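Local structure of phosphoribosylamine--glycine ligase (Thermotoga maritima, 1VKZ) at residues 19-24 against 71-76; 32-37 against 305-310; 92-97 against 267-272. The protein catalyses the ATP-dependent joining of glycine to 5-phospho-beta-D-ribosylamine, giving glycinamide ribonucleotide, the second of two steps to that intermediate in de novo purine synthesis. All coordinates share one frame; numbering follows the deposited sequence.

The three contacts illustrate how a Rossmann-like N-terminal domain is built and how it docks on an ATP-grasp fold. Contact 1 pairs strands 17-22 and 73-74 of that domain's parallel sheet. Contacts 2 and 3 join the domain to the ATP-grasp part, through helices 25-36 and 303-315 and through loop 92-97 against strand 269-277. Along the chain, contact 1 closes before contact 3 opens, its segments alternate with those of contact 2, and contact 3 is nested inside contact 2. Their centres lie 11 to 16 Å apart. Contacts 1 and 3 share probable hydrogen bonds, Ile73 N to Asn92 O and Phe94 N to Ile73 O. Val310 of contact 2 touches Asp72, Phe94 and Phe269, bringing all three together.

Contact 1 of 3, residues 19-24 against 71-76; sequences HILGSG and EDIVIP
A histidine-carboxylate hydrogen bond continues the backbone ladder of two parallel strands, in the Rossmann-like sheet of the N-terminal domain. His19 NE2 donates to Glu71 OE2 over 2.7 Å, with the oxygen 4° out of the ring plane. Glu71 uses its anti lone pair, and its carboxylate lies nearly coplanar with the imidazole. Since ND1 is bonded to the hydroxyl of Tyr44, both ring nitrogens are engaged and the rotation of this buried ring is fixed. The negative charge beside NE2 may stabilise a protonated imidazole, an effect that a long, weak ion pair of Glu71 with Arg17 would moderate.

Strand 17-22 is flanked by strand 40-43 and by strand 73-74, which has segment 92-97 along its other side. Its parallel pairing with 73-74 zigzags: His19 N binds Asp72 O at 3.0 Å, Val74 N returns to His19 O at 2.8 Å, and Leu21 N reaches Val74 O from above the carbonyl plane. Ile20 and Val74 share one face of the sheet, where Ile20 packs on helix 25-36. On the other face, chi1 -45° and chi2 -63° together carry Ile73 CD1 to His19 CB. Ile73 CG2 touches both methyls of Leu21, CD1 and CD2, each at 3.6 Å.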
ATOM      1  N   HIS A  19      -7.145  -7.833 -15.770  1.00 38.90           N
ATOM      2  CA  HIS A  19      -7.430  -8.778 -14.731  1.00 38.89           C
ATOM      3  C   HIS A  19      -6.814  -8.340 -13.415  1.00 41.10           C
ATOM      4  O   HIS A  19      -5.605  -8.187 -13.296  1.00 41.83           O
ATOM      5  CB  HIS A  19      -6.850 -10.073 -15.182  1.00 40.22           C
ATOM      6  CG  HIS A  19      -7.514 -10.623 -16.395  1.00 34.00           C
ATOM      7  ND1 HIS A  19      -8.651 -11.394 -16.327  1.00 38.08           N
ATOM      8  CD2 HIS A  19      -7.196 -10.538 -17.703  1.00 41.06           C
ATOM      9  CE1 HIS A  19      -8.985 -11.796 -17.539  1.00 40.59           C
ATOM     10  NE2 HIS A  19      -8.116 -11.291 -18.393  1.00 40.14           N
ATOM     11  N   ILE A  20      -7.655  -8.095 -12.427  1.00 41.18           N
ATOM     12  CA  ILE A  20      -7.184  -7.556 -11.169  1.00 40.63           C
ATOM     13  C   ILE A  20      -7.310  -8.606 -10.068  1.00 42.15           C
ATOM     14  O   ILE A  20      -8.418  -9.106  -9.724  1.00 42.66           O
ATOM     15  CB  ILE A  20      -7.958  -6.240 -10.839  1.00 40.51           C
ATOM     16  CG1 ILE A  20      -7.690  -5.219 -11.942  1.00 39.05           C
ATOM     17  CG2 ILE A  20      -7.536  -5.653  -9.493  1.00 40.14           C
ATOM     18  CD1 ILE A  20      -8.610  -4.132 -11.981  1.00 47.80           C
ATOM     19  N   LEU A  21      -6.165  -8.942  -9.500  1.00 42.93           N
ATOM     20  CA  LEU A  21      -6.146  -9.854  -8.347  1.00 41.81           C
ATOM     21  C   LEU A  21      -6.353  -9.091  -7.027  1.00 39.01           C
ATOM     22  O   LEU A  21      -5.642  -8.171  -6.728  1.00 37.34           O
ATOM     23  CB  LEU A  21      -4.854 -10.644  -8.354  1.00 40.62           C
ATOM     24  CG  LEU A  21      -4.600 -11.633  -9.504  1.00 37.50           C
ATOM     25  CD1 LEU A  21      -5.366 -11.428 -10.749  1.00 45.23           C
ATOM     26  CD2 LEU A  21      -3.120 -11.632  -9.844  1.00 40.44           C
ATOM     27  N   GLY A  22      -7.375  -9.478  -6.275  1.00 40.53           N
ATOM     28  CA  GLY A  22      -7.645  -8.932  -4.970  1.00 41.06           C
ATOM     29  C   GLY A  22      -9.105  -8.577  -4.742  1.00 43.73           C
ATOM     30  O   GLY A  22      -9.970  -8.786  -5.612  1.00 41.15           O
ATOM     31  N   SER A  23      -9.365  -8.026  -3.557  1.00 45.05           N
ATOM     32  CA  SER A  23     -10.723  -7.741  -3.111  1.00 47.69           C
ATOM     33  C   SER A  23     -10.930  -6.412  -2.353  1.00 47.88           C
ATOM     34  O   SER A  23     -12.027  -6.184  -1.831  1.00 51.98           O
ATOM     35  CB  SER A  23     -11.185  -8.895  -2.209  1.00 46.58           C
ATOM     36  OG  SER A  23     -10.152  -9.208  -1.300  1.00 53.59           O
ATOM     37  N   GLY A  24      -9.915  -5.544  -2.307  1.00 46.57           N
ATOM     38  CA  GLY A  24      -9.980  -4.306  -1.550  1.00 45.88           C
ATOM     39  C   GLY A  24     -10.362  -3.133  -2.415  1.00 43.46           C
ATOM     40  O   GLY A  24     -10.662  -3.304  -3.557  1.00 41.94           O
ATOM     41  N   GLU A  71      -2.209  -9.855 -22.463  1.00 51.94           N
ATOM     42  CA  GLU A  71      -3.249  -8.946 -21.937  1.00 52.23           C
ATOM     43  C   GLU A  71      -3.009  -8.877 -20.441  1.00 48.00           C
ATOM     44  O   GLU A  71      -2.574  -9.838 -19.857  1.00 48.61           O
ATOM     45  CB  GLU A  71      -4.681  -9.396 -22.203  1.00 53.09           C
ATOM     46  CG  GLU A  71      -5.367 -10.276 -21.170  1.00 49.71           C
ATOM     47  CD  GLU A  71      -6.642 -10.865 -21.776  1.00 52.49           C
ATOM     48  OE1 GLU A  71      -6.786 -10.766 -23.020  1.00 57.40           O
ATOM     49  OE2 GLU A  71      -7.489 -11.447 -21.061  1.00 42.86           O
ATOM     50  N   ASP A  72      -3.342  -7.756 -19.827  1.00 48.49           N
ATOM     51  CA  ASP A  72      -2.740  -7.360 -18.563  1.00 46.76           C
ATOM     52  C   ASP A  72      -3.304  -8.020 -17.329  1.00 48.12           C
ATOM     53  O   ASP A  72      -4.510  -8.062 -17.173  1.00 52.71           O
ATOM     54  CB  ASP A  72      -2.807  -5.842 -18.391  1.00 45.08           C
ATOM     55  CG  ASP A  72      -1.558  -5.304 -17.696  1.00 56.00           C
ATOM     56  OD1 ASP A  72      -0.902  -6.110 -17.002  1.00 71.17           O
ATOM     57  OD2 ASP A  72      -1.113  -4.139 -17.798  1.00 63.58           O
ATOM     58  N   ILE A  73      -2.420  -8.484 -16.430  1.00 47.98           N
ATOM     59  CA  ILE A  73      -2.795  -8.871 -15.045  1.00 46.35           C
ATOM     60  C   ILE A  73      -2.157  -7.924 -14.045  1.00 47.55           C
ATOM     61  O   ILE A  73      -0.917  -7.821 -13.994  1.00 44.92           O
ATOM     62  CB  ILE A  73      -2.315 -10.307 -14.659  1.00 45.61           C
ATOM     63  CG1 ILE A  73      -2.599 -11.307 -15.755  1.00 47.23           C
ATOM     64  CG2 ILE A  73      -2.941 -10.773 -13.320  1.00 47.41           C
ATOM     65  CD1 ILE A  73      -4.012 -11.485 -16.051  1.00 51.95           C
ATOM     66  N   VAL A  74      -2.991  -7.263 -13.229  1.00 49.08           N
ATOM     67  CA  VAL A  74      -2.493  -6.329 -12.216  1.00 49.70           C
ATOM     68  C   VAL A  74      -2.599  -6.962 -10.834  1.00 49.49           C
ATOM     69  O   VAL A  74      -3.677  -7.156 -10.304  1.00 43.76           O
ATOM     70  CB  VAL A  74      -3.191  -4.962 -12.230  1.00 51.26           C
ATOM     71  CG1 VAL A  74      -2.743  -4.155 -11.052  1.00 53.33           C
ATOM     72  CG2 VAL A  74      -2.918  -4.193 -13.533  1.00 51.02           C
ATOM     73  N   ILE A  75      -1.456  -7.296 -10.261  1.00 52.94           N
ATOM     74  CA  ILE A  75      -1.459  -7.786  -8.901  1.00 59.13           C
ATOM     75  C   ILE A  75      -1.225  -6.640  -7.886  1.00 62.71           C
ATOM     76  O   ILE A  75      -0.364  -5.786  -8.111  1.00 66.32           O
ATOM     77  CB  ILE A  75      -0.430  -8.831  -8.776  1.00 59.38           C
ATOM     78  CG1 ILE A  75       0.016  -8.937  -7.328  1.00 69.81           C
ATOM     79  CG2 ILE A  75       0.772  -8.563  -9.691  1.00 64.38           C
ATOM     80  CD1 ILE A  75      -1.094  -9.348  -6.405  1.00 73.91           C
ATOM     81  N   PRO A  76      -2.048  -6.534  -6.843  1.00 64.16           N
ATOM     82  CA  PRO A  76      -1.658  -5.900  -5.555  1.00 65.28           C
ATOM     83  C   PRO A  76      -1.720  -6.779  -4.285  1.00 66.14           C
ATOM     84  O   PRO A  76      -2.819  -7.022  -3.757  1.00 68.67           O
ATOM     85  CB  PRO A  76      -2.686  -4.784  -5.434  1.00 66.63           C
ATOM     86  CG  PRO A  76      -3.807  -5.250  -6.501  1.00 72.14           C
ATOM     87  CD  PRO A  76      -3.492  -6.720  -6.891  1.00 64.65           C
TER

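Contact 2 of 3, residues 32-37 against 305-310; sequences WAFAKQ and GFVNAV
Val307 is the apolar knob on which two nearly perpendicular helices meet, and both its methyl groups take part. The axes of helix segments 32-36 and 305-310 cross at -91° with a closest approach of 9.4 Å, so the interface is a compact patch around a single crossing point and not a long seam.

The tight part lies over the ring of Phe34. Val307 CG2 sits above the centre of that ring, 3.9 Å from its centroid and only 5° off the normal, a well-formed CH-pi contact. The same methyl also rests on Ala33, 3.8 Å from its CB. With CG1 anti to the backbone N (chi1 165°), the other branch of Val307 is carried to Phe34 CE1 at 3.6 Å. A turn further along its helix, Val310 CG1 meets the edge of the ring, 4.0 Å from CZ. Valines thus hold Phe34 both over a face and at its rim.

Toward the end of the first helix the contact opens to solvent, although Gln37 CG still lies 3.7 Å from Val307 CG2. Gln37, the first residue to leave the helix, lends mainly its aliphatic part, the chain bending at chi2. It is partly exposed and also touches Pro303 and Glu304, while nearby Lys36 and Asn308 stand in solvent and make no contact across the crossing.

Between these two segments the contact is apolar, consistent with dispersion, CH-pi attraction and the burial of apolar surface; shape rather than bond direction probably governs the fit.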
ATOM      1  N   TRP A  32     -11.881   0.351 -11.482  1.00 47.08           N
ATOM      2  CA  TRP A  32     -12.869   1.388 -11.779  1.00 46.68           C
ATOM      3  C   TRP A  32     -12.330   2.267 -12.917  1.00 47.86           C
ATOM      4  O   TRP A  32     -13.009   2.477 -13.898  1.00 45.87           O
ATOM      5  CB  TRP A  32     -13.183   2.177 -10.504  1.00 46.56           C
ATOM      6  CG  TRP A  32     -13.944   3.439 -10.729  1.00 42.32           C
ATOM      7  CD1 TRP A  32     -15.285   3.577 -10.876  1.00 41.26           C
ATOM      8  CD2 TRP A  32     -13.391   4.762 -10.810  1.00 42.62           C
ATOM      9  NE1 TRP A  32     -15.609   4.905 -11.053  1.00 38.67           N
ATOM     10  CE2 TRP A  32     -14.465   5.654 -11.027  1.00 39.74           C
ATOM     11  CE3 TRP A  32     -12.092   5.287 -10.706  1.00 43.60           C
ATOM     12  CZ2 TRP A  32     -14.286   7.035 -11.143  1.00 42.91           C
ATOM     13  CZ3 TRP A  32     -11.917   6.672 -10.848  1.00 45.36           C
ATOM     14  CH2 TRP A  32     -13.009   7.519 -11.049  1.00 41.93           C
ATOM     15  N   ALA A  33     -11.076   2.703 -12.786  1.00 48.58           N
ATOM     16  CA  ALA A  33     -10.379   3.494 -13.801  1.00 47.09           C
ATOM     17  C   ALA A  33     -10.310   2.831 -15.180  1.00 47.23           C
ATOM     18  O   ALA A  33     -10.571   3.454 -16.220  1.00 48.10           O
ATOM     19  CB  ALA A  33      -8.989   3.781 -13.346  1.00 49.07           C
ATOM     20  N   PHE A  34      -9.948   1.564 -15.202  1.00 45.60           N
ATOM     21  CA  PHE A  34      -9.881   0.840 -16.463  1.00 43.91           C
ATOM     22  C   PHE A  34     -11.238   0.733 -17.143  1.00 44.78           C
ATOM     23  O   PHE A  34     -11.355   0.890 -18.355  1.00 46.77           O
ATOM     24  CB  PHE A  34      -9.275  -0.556 -16.253  1.00 43.44           C
ATOM     25  CG  PHE A  34      -7.805  -0.542 -16.256  1.00 41.83           C
ATOM     26  CD1 PHE A  34      -7.119  -0.456 -17.445  1.00 41.96           C
ATOM     27  CD2 PHE A  34      -7.100  -0.474 -15.085  1.00 48.36           C
ATOM     28  CE1 PHE A  34      -5.758  -0.387 -17.469  1.00 43.36           C
ATOM     29  CE2 PHE A  34      -5.716  -0.408 -15.109  1.00 47.55           C
ATOM     30  CZ  PHE A  34      -5.049  -0.382 -16.312  1.00 33.21           C
ATOM     31  N   ALA A  35     -12.260   0.447 -16.354  1.00 44.59           N
ATOM     32  CA  ALA A  35     -13.593   0.260 -16.869  1.00 43.46           C
ATOM     33  C   ALA A  35     -14.106   1.591 -17.383  1.00 44.81           C
ATOM     34  O   ALA A  35     -14.877   1.632 -18.362  1.00 45.42           O
ATOM     35  CB  ALA A  35     -14.508  -0.303 -15.768  1.00 43.01           C
ATOM     36  N   LYS A  36     -13.670   2.661 -16.712  1.00 48.00           N
ATOM     37  CA  LYS A  36     -13.997   4.047 -17.064  1.00 49.62           C
ATOM     38  C   LYS A  36     -13.411   4.385 -18.459  1.00 50.25           C
ATOM     39  O   LYS A  36     -14.034   5.111 -19.246  1.00 52.25           O
ATOM     40  CB  LYS A  36     -13.469   5.000 -15.966  1.00 49.94           C
ATOM     41  CG  LYS A  36     -14.128   6.363 -15.871  1.00 51.83           C
ATOM     42  CD  LYS A  36     -14.103   6.903 -14.442  1.00 53.78           C
ATOM     43  CE  LYS A  36     -14.275   8.444 -14.370  1.00 57.10           C
ATOM     44  NZ  LYS A  36     -15.683   8.961 -14.564  1.00 61.76           N
ATOM     45  N   GLN A  37     -12.245   3.807 -18.770  1.00 50.30           N
ATOM     46  CA  GLN A  37     -11.599   3.981 -20.083  1.00 50.10           C
ATOM     47  C   GLN A  37     -12.059   2.943 -21.088  1.00 49.63           C
ATOM     48  O   GLN A  37     -11.498   2.853 -22.169  1.00 53.34           O
ATOM     49  CB  GLN A  37     -10.070   3.885 -19.969  1.00 51.64           C
ATOM     50  CG  GLN A  37      -9.448   4.653 -18.791  1.00 54.48           C
ATOM     51  CD  GLN A  37      -9.926   6.097 -18.700  1.00 61.76           C
ATOM     52  OE1 GLN A  37     -10.237   6.718 -19.736  1.00 58.68           O
ATOM     53  NE2 GLN A  37      -9.984   6.640 -17.468  1.00 52.74           N
ATOM     54  N   GLY A 305      -4.852   9.055 -16.709  1.00 44.24           N
ATOM     55  CA  GLY A 305      -3.403   9.123 -16.697  1.00 43.99           C
ATOM     56  C   GLY A 305      -2.801   7.934 -15.988  1.00 43.95           C
ATOM     57  O   GLY A 305      -1.780   7.408 -16.410  1.00 42.73           O
ATOM     58  N   PHE A 306      -3.444   7.501 -14.915  1.00 41.74           N
ATOM     59  CA  PHE A 306      -3.022   6.271 -14.246  1.00 43.08           C
ATOM     60  C   PHE A 306      -3.095   5.101 -15.240  1.00 42.49           C
ATOM     61  O   PHE A 306      -2.095   4.456 -15.529  1.00 43.12           O
ATOM     62  CB  PHE A 306      -3.866   6.001 -12.995  1.00 42.71           C
ATOM     63  CG  PHE A 306      -3.539   4.705 -12.326  1.00 40.41           C
ATOM     64  CD1 PHE A 306      -2.462   4.604 -11.480  1.00 43.21           C
ATOM     65  CD2 PHE A 306      -4.301   3.575 -12.567  1.00 44.44           C
ATOM     66  CE1 PHE A 306      -2.142   3.396 -10.868  1.00 40.53           C
ATOM     67  CE2 PHE A 306      -3.980   2.384 -11.980  1.00 45.48           C
ATOM     68  CZ  PHE A 306      -2.879   2.299 -11.114  1.00 43.44           C
ATOM     69  N   VAL A 307      -4.276   4.880 -15.797  1.00 41.48           N
ATOM     70  CA  VAL A 307      -4.476   3.837 -16.796  1.00 43.17           C
ATOM     71  C   VAL A 307      -3.450   3.879 -17.916  1.00 40.55           C
ATOM     72  O   VAL A 307      -2.877   2.867 -18.265  1.00 39.82           O
ATOM     73  CB  VAL A 307      -5.888   3.888 -17.419  1.00 40.36           C
ATOM     74  CG1 VAL A 307      -5.961   3.045 -18.692  1.00 47.28           C
ATOM     75  CG2 VAL A 307      -6.890   3.384 -16.438  1.00 43.07           C
ATOM     76  N   ASN A 308      -3.233   5.045 -18.487  1.00 40.03           N
ATOM     77  CA  ASN A 308      -2.267   5.160 -19.571  1.00 39.49           C
ATOM     78  C   ASN A 308      -0.838   4.788 -19.182  1.00 38.50           C
ATOM     79  O   ASN A 308      -0.152   4.082 -19.920  1.00 38.08           O
ATOM     80  CB  ASN A 308      -2.329   6.552 -20.171  1.00 38.08           C
ATOM     81  CG  ASN A 308      -3.543   6.736 -21.093  1.00 43.85           C
ATOM     82  OD1 ASN A 308      -4.171   5.764 -21.555  1.00 40.34           O
ATOM     83  ND2 ASN A 308      -3.855   7.984 -21.388  1.00 41.91           N
ATOM     84  N   ALA A 309      -0.390   5.254 -18.024  1.00 38.54           N
ATOM     85  CA  ALA A 309       0.978   4.997 -17.581  1.00 39.00           C
ATOM     86  C   ALA A 309       1.185   3.493 -17.313  1.00 37.64           C
ATOM     87  O   ALA A 309       2.192   2.912 -17.664  1.00 38.61           O
ATOM     88  CB  ALA A 309       1.286   5.824 -16.348  1.00 42.47           C
ATOM     89  N   VAL A 310       0.173   2.853 -16.754  1.00 38.78           N
ATOM     90  CA  VAL A 310       0.215   1.425 -16.514  1.00 38.30           C
ATOM     91  C   VAL A 310       0.295   0.671 -17.822  1.00 39.94           C
ATOM     92  O   VAL A 310       1.014  -0.290 -17.936  1.00 42.10           O
ATOM     93  CB  VAL A 310      -1.010   0.997 -15.704  1.00 35.53           C
ATOM     94  CG1 VAL A 310      -1.113  -0.492 -15.604  1.00 36.93           C
ATOM     95  CG2 VAL A 310      -0.884   1.572 -14.310  1.00 41.56           C
TER

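Contact 3 of 3, residues 92-97 against 267-272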
ATOM      1  N   ASN A  92       2.548 -11.964 -18.351  1.00 43.08           N
ATOM      2  CA  ASN A  92       1.251 -11.314 -18.197  1.00 42.79           C
ATOM      3  C   ASN A  92       1.070 -10.333 -17.059  1.00 42.30           C
ATOM      4  O   ASN A  92       0.206  -9.425 -17.060  1.00 41.86           O
ATOM      5  CB  ASN A  92       0.257 -12.433 -17.866  1.00 43.92           C
ATOM      6  CG  ASN A  92      -0.615 -12.701 -18.952  1.00 37.38           C
ATOM      7  OD1 ASN A  92      -0.191 -12.631 -20.080  1.00 47.83           O
ATOM      8  ND2 ASN A  92      -1.874 -12.974 -18.661  1.00 42.90           N
ATOM      9  N   VAL A  93       1.799 -10.631 -16.011  1.00 43.13           N
ATOM     10  CA  VAL A  93       1.558 -10.014 -14.731  1.00 41.87           C
ATOM     11  C   VAL A  93       2.397  -8.756 -14.583  1.00 39.45           C
ATOM     12  O   VAL A  93       3.603  -8.772 -14.772  1.00 39.40           O
ATOM     13  CB  VAL A  93       1.808 -11.039 -13.606  1.00 41.29           C
ATOM     14  CG1 VAL A  93       1.600 -10.412 -12.262  1.00 41.60           C
ATOM     15  CG2 VAL A  93       0.883 -12.277 -13.818  1.00 38.84           C
ATOM     16  N   PHE A  94       1.738  -7.649 -14.301  1.00 38.62           N
ATOM     17  CA  PHE A  94       2.418  -6.386 -14.259  1.00 38.77           C
ATOM     18  C   PHE A  94       2.906  -6.152 -12.821  1.00 36.77           C
ATOM     19  O   PHE A  94       2.349  -5.388 -12.070  1.00 37.49           O
ATOM     20  CB  PHE A  94       1.525  -5.245 -14.789  1.00 39.42           C
ATOM     21  CG  PHE A  94       2.244  -3.905 -14.865  1.00 40.93           C
ATOM     22  CD1 PHE A  94       3.463  -3.802 -15.529  1.00 44.58           C
ATOM     23  CD2 PHE A  94       1.745  -2.790 -14.220  1.00 42.00           C
ATOM     24  CE1 PHE A  94       4.135  -2.595 -15.573  1.00 44.88           C
ATOM     25  CE2 PHE A  94       2.395  -1.578 -14.283  1.00 43.70           C
ATOM     26  CZ  PHE A  94       3.596  -1.480 -14.956  1.00 38.48           C
ATOM     27  N   GLY A  95       3.956  -6.862 -12.465  1.00 37.60           N
ATOM     28  CA  GLY A  95       4.521  -6.767 -11.188  1.00 38.34           C
ATOM     29  C   GLY A  95       5.752  -7.590 -11.191  1.00 38.65           C
ATOM     30  O   GLY A  95       5.898  -8.434 -12.024  1.00 38.71           O
ATOM     31  N   PRO A  96       6.661  -7.339 -10.257  1.00 44.50           N
ATOM     32  CA  PRO A  96       7.990  -7.906 -10.345  1.00 45.81           C
ATOM     33  C   PRO A  96       8.037  -9.393 -10.012  1.00 45.41           C
ATOM     34  O   PRO A  96       7.176  -9.880  -9.271  1.00 47.42           O
ATOM     35  CB  PRO A  96       8.755  -7.088  -9.312  1.00 44.05           C
ATOM     36  CG  PRO A  96       7.771  -6.728  -8.338  1.00 42.81           C
ATOM     37  CD  PRO A  96       6.509  -6.491  -9.057  1.00 39.98           C
ATOM     38  N   VAL A  97       9.042 -10.090 -10.536  1.00 41.98           N
ATOM     39  CA  VAL A  97       9.305 -11.489 -10.142  1.00 41.10           C
ATOM     40  C   VAL A  97       9.648 -11.636  -8.670  1.00 39.56           C
ATOM     41  O   VAL A  97      10.003 -10.668  -8.031  1.00 43.11           O
ATOM     42  CB  VAL A  97      10.450 -12.136 -10.983  1.00 40.22           C
ATOM     43  CG1 VAL A  97      10.101 -12.135 -12.470  1.00 43.79           C
ATOM     44  CG2 VAL A  97      11.785 -11.466 -10.758  1.00 43.19           C
ATOM     45  N   ARG A 267       9.213  -4.490 -13.162  1.00 49.67           N
ATOM     46  CA  ARG A 267       8.026  -4.159 -13.922  1.00 48.85           C
ATOM     47  C   ARG A 267       6.937  -4.054 -12.900  1.00 46.62           C
ATOM     48  O   ARG A 267       6.790  -4.954 -12.081  1.00 44.93           O
ATOM     49  CB  ARG A 267       7.691  -5.303 -14.880  1.00 48.92           C
ATOM     50  CG  ARG A 267       8.891  -5.865 -15.662  1.00 51.02           C
ATOM     51  CD  ARG A 267       8.517  -6.458 -17.011  1.00 49.49           C
ATOM     52  NE  ARG A 267       7.992  -5.383 -17.851  1.00 54.10           N
ATOM     53  CZ  ARG A 267       6.759  -5.285 -18.323  1.00 46.27           C
ATOM     54  NH1 ARG A 267       5.836  -6.216 -18.116  1.00 48.82           N
ATOM     55  NH2 ARG A 267       6.450  -4.232 -19.037  1.00 55.07           N
ATOM     56  N   GLY A 268       6.164  -2.978 -12.941  1.00 44.16           N
ATOM     57  CA  GLY A 268       5.016  -2.850 -12.051  1.00 42.45           C
ATOM     58  C   GLY A 268       4.965  -1.557 -11.289  1.00 40.50           C
ATOM     59  O   GLY A 268       5.238  -0.510 -11.823  1.00 40.97           O
ATOM     60  N   PHE A 269       4.588  -1.636 -10.029  1.00 40.83           N
ATOM     61  CA  PHE A 269       4.463  -0.469  -9.190  1.00 41.00           C
ATOM     62  C   PHE A 269       5.502  -0.601  -8.101  1.00 41.60           C
ATOM     63  O   PHE A 269       5.686  -1.690  -7.535  1.00 42.14           O
ATOM     64  CB  PHE A 269       3.065  -0.402  -8.545  1.00 38.98           C
ATOM     65  CG  PHE A 269       1.957  -0.478  -9.517  1.00 38.34           C
ATOM     66  CD1 PHE A 269       1.565   0.629 -10.199  1.00 36.45           C
ATOM     67  CD2 PHE A 269       1.334  -1.668  -9.783  1.00 26.71           C
ATOM     68  CE1 PHE A 269       0.574   0.564 -11.080  1.00 29.29           C
ATOM     69  CE2 PHE A 269       0.361  -1.735 -10.681  1.00 34.38           C
ATOM     70  CZ  PHE A 269      -0.031  -0.615 -11.334  1.00 39.99           C
ATOM     71  N   LEU A 270       6.139   0.509  -7.759  1.00 44.72           N
ATOM     72  CA  LEU A 270       7.136   0.510  -6.685  1.00 43.48           C
ATOM     73  C   LEU A 270       6.787   1.595  -5.706  1.00 42.75           C
ATOM     74  O   LEU A 270       6.675   2.758  -6.063  1.00 45.28           O
ATOM     75  CB  LEU A 270       8.542   0.734  -7.240  1.00 43.53           C
ATOM     76  CG  LEU A 270       9.627   0.913  -6.163  1.00 44.83           C
ATOM     77  CD1 LEU A 270       9.661  -0.278  -5.164  1.00 46.39           C
ATOM     78  CD2 LEU A 270      10.958   1.110  -6.813  1.00 44.50           C
ATOM     79  N   TYR A 271       6.683   1.211  -4.445  1.00 44.21           N
ATOM     80  CA  TYR A 271       6.332   2.123  -3.355  1.00 43.16           C
ATOM     81  C   TYR A 271       7.559   2.267  -2.449  1.00 44.91           C
ATOM     82  O   TYR A 271       8.204   1.256  -2.097  1.00 47.04           O
ATOM     83  CB  TYR A 271       5.112   1.577  -2.609  1.00 41.75           C
ATOM     84  CG  TYR A 271       4.794   2.189  -1.287  1.00 37.76           C
ATOM     85  CD1 TYR A 271       5.605   1.976  -0.184  1.00 47.47           C
ATOM     86  CD2 TYR A 271       3.630   2.916  -1.105  1.00 46.33           C
ATOM     87  CE1 TYR A 271       5.285   2.513   1.045  1.00 46.24           C
ATOM     88  CE2 TYR A 271       3.305   3.478   0.115  1.00 38.07           C
ATOM     89  CZ  TYR A 271       4.129   3.266   1.181  1.00 42.51           C
ATOM     90  OH  TYR A 271       3.822   3.831   2.398  1.00 51.04           O
ATOM     91  N   LEU A 272       7.899   3.523  -2.122  1.00 41.18           N
ATOM     92  CA  LEU A 272       8.910   3.854  -1.153  1.00 38.33           C
ATOM     93  C   LEU A 272       8.242   4.471   0.042  1.00 38.64           C
ATOM     94  O   LEU A 272       7.568   5.474  -0.079  1.00 43.15           O
ATOM     95  CB  LEU A 272       9.882   4.876  -1.742  1.00 38.75           C
ATOM     96  CG  LEU A 272      10.577   4.594  -3.059  1.00 41.02           C
ATOM     97  CD1 LEU A 272      11.671   5.606  -3.312  1.00 49.76           C
ATOM     98  CD2 LEU A 272      11.123   3.219  -3.089  1.00 41.16           C
TER
HETATM   99  O   HOH W   1       4.871  -8.539 -17.226  1.00 44.35           O
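The chain corner at Gly268, beside strand 269-277 of an antiparallel ATP-grasp sheet, docks the N-terminal domain's loop leading to helix 98-105. The Phe269 side chain there lies about 8 Å from that of Asn287, a predicted Mg(2+) ligand. Phe94 is the centre of an inverse gamma turn in that loop, closed by a weak bond from Gly95 N to Val93 O. Its ring projects over the corner, with CG anti to the backbone N (chi1 -175°).

Gly268 CA lies over the middle of the Phe94 ring, 3.5 Å from the centroid in a close CH-pi contact, and Gly268 N lies over the same face, 3.3 Å from Phe94 CE1. The backbones meet directly, Gly95 CA 4.0 Å from Gly268 CA; a side chain on Gly268 would run into Gly95 CA and, at these backbone angles, the preceding carbonyl. The CD2-CE2 edge of Phe94 points into the face of Phe269, an edge-to-face pair with planes at 77° and CE2 3.9 Å from Phe269 CZ.

Arg267 O faces the peptide link between Gly95 and Pro96, yet the proline nitrogen has no hydrogen to offer. The guanidinium lays one face over Phe94 CD1 and is held by NH2, which bonds to Tyr314 O. Its NH1 bonds weakly to a water 2.7 Å away in the guanidinium plane, and that water donates to Val93 O at 2.8 Å.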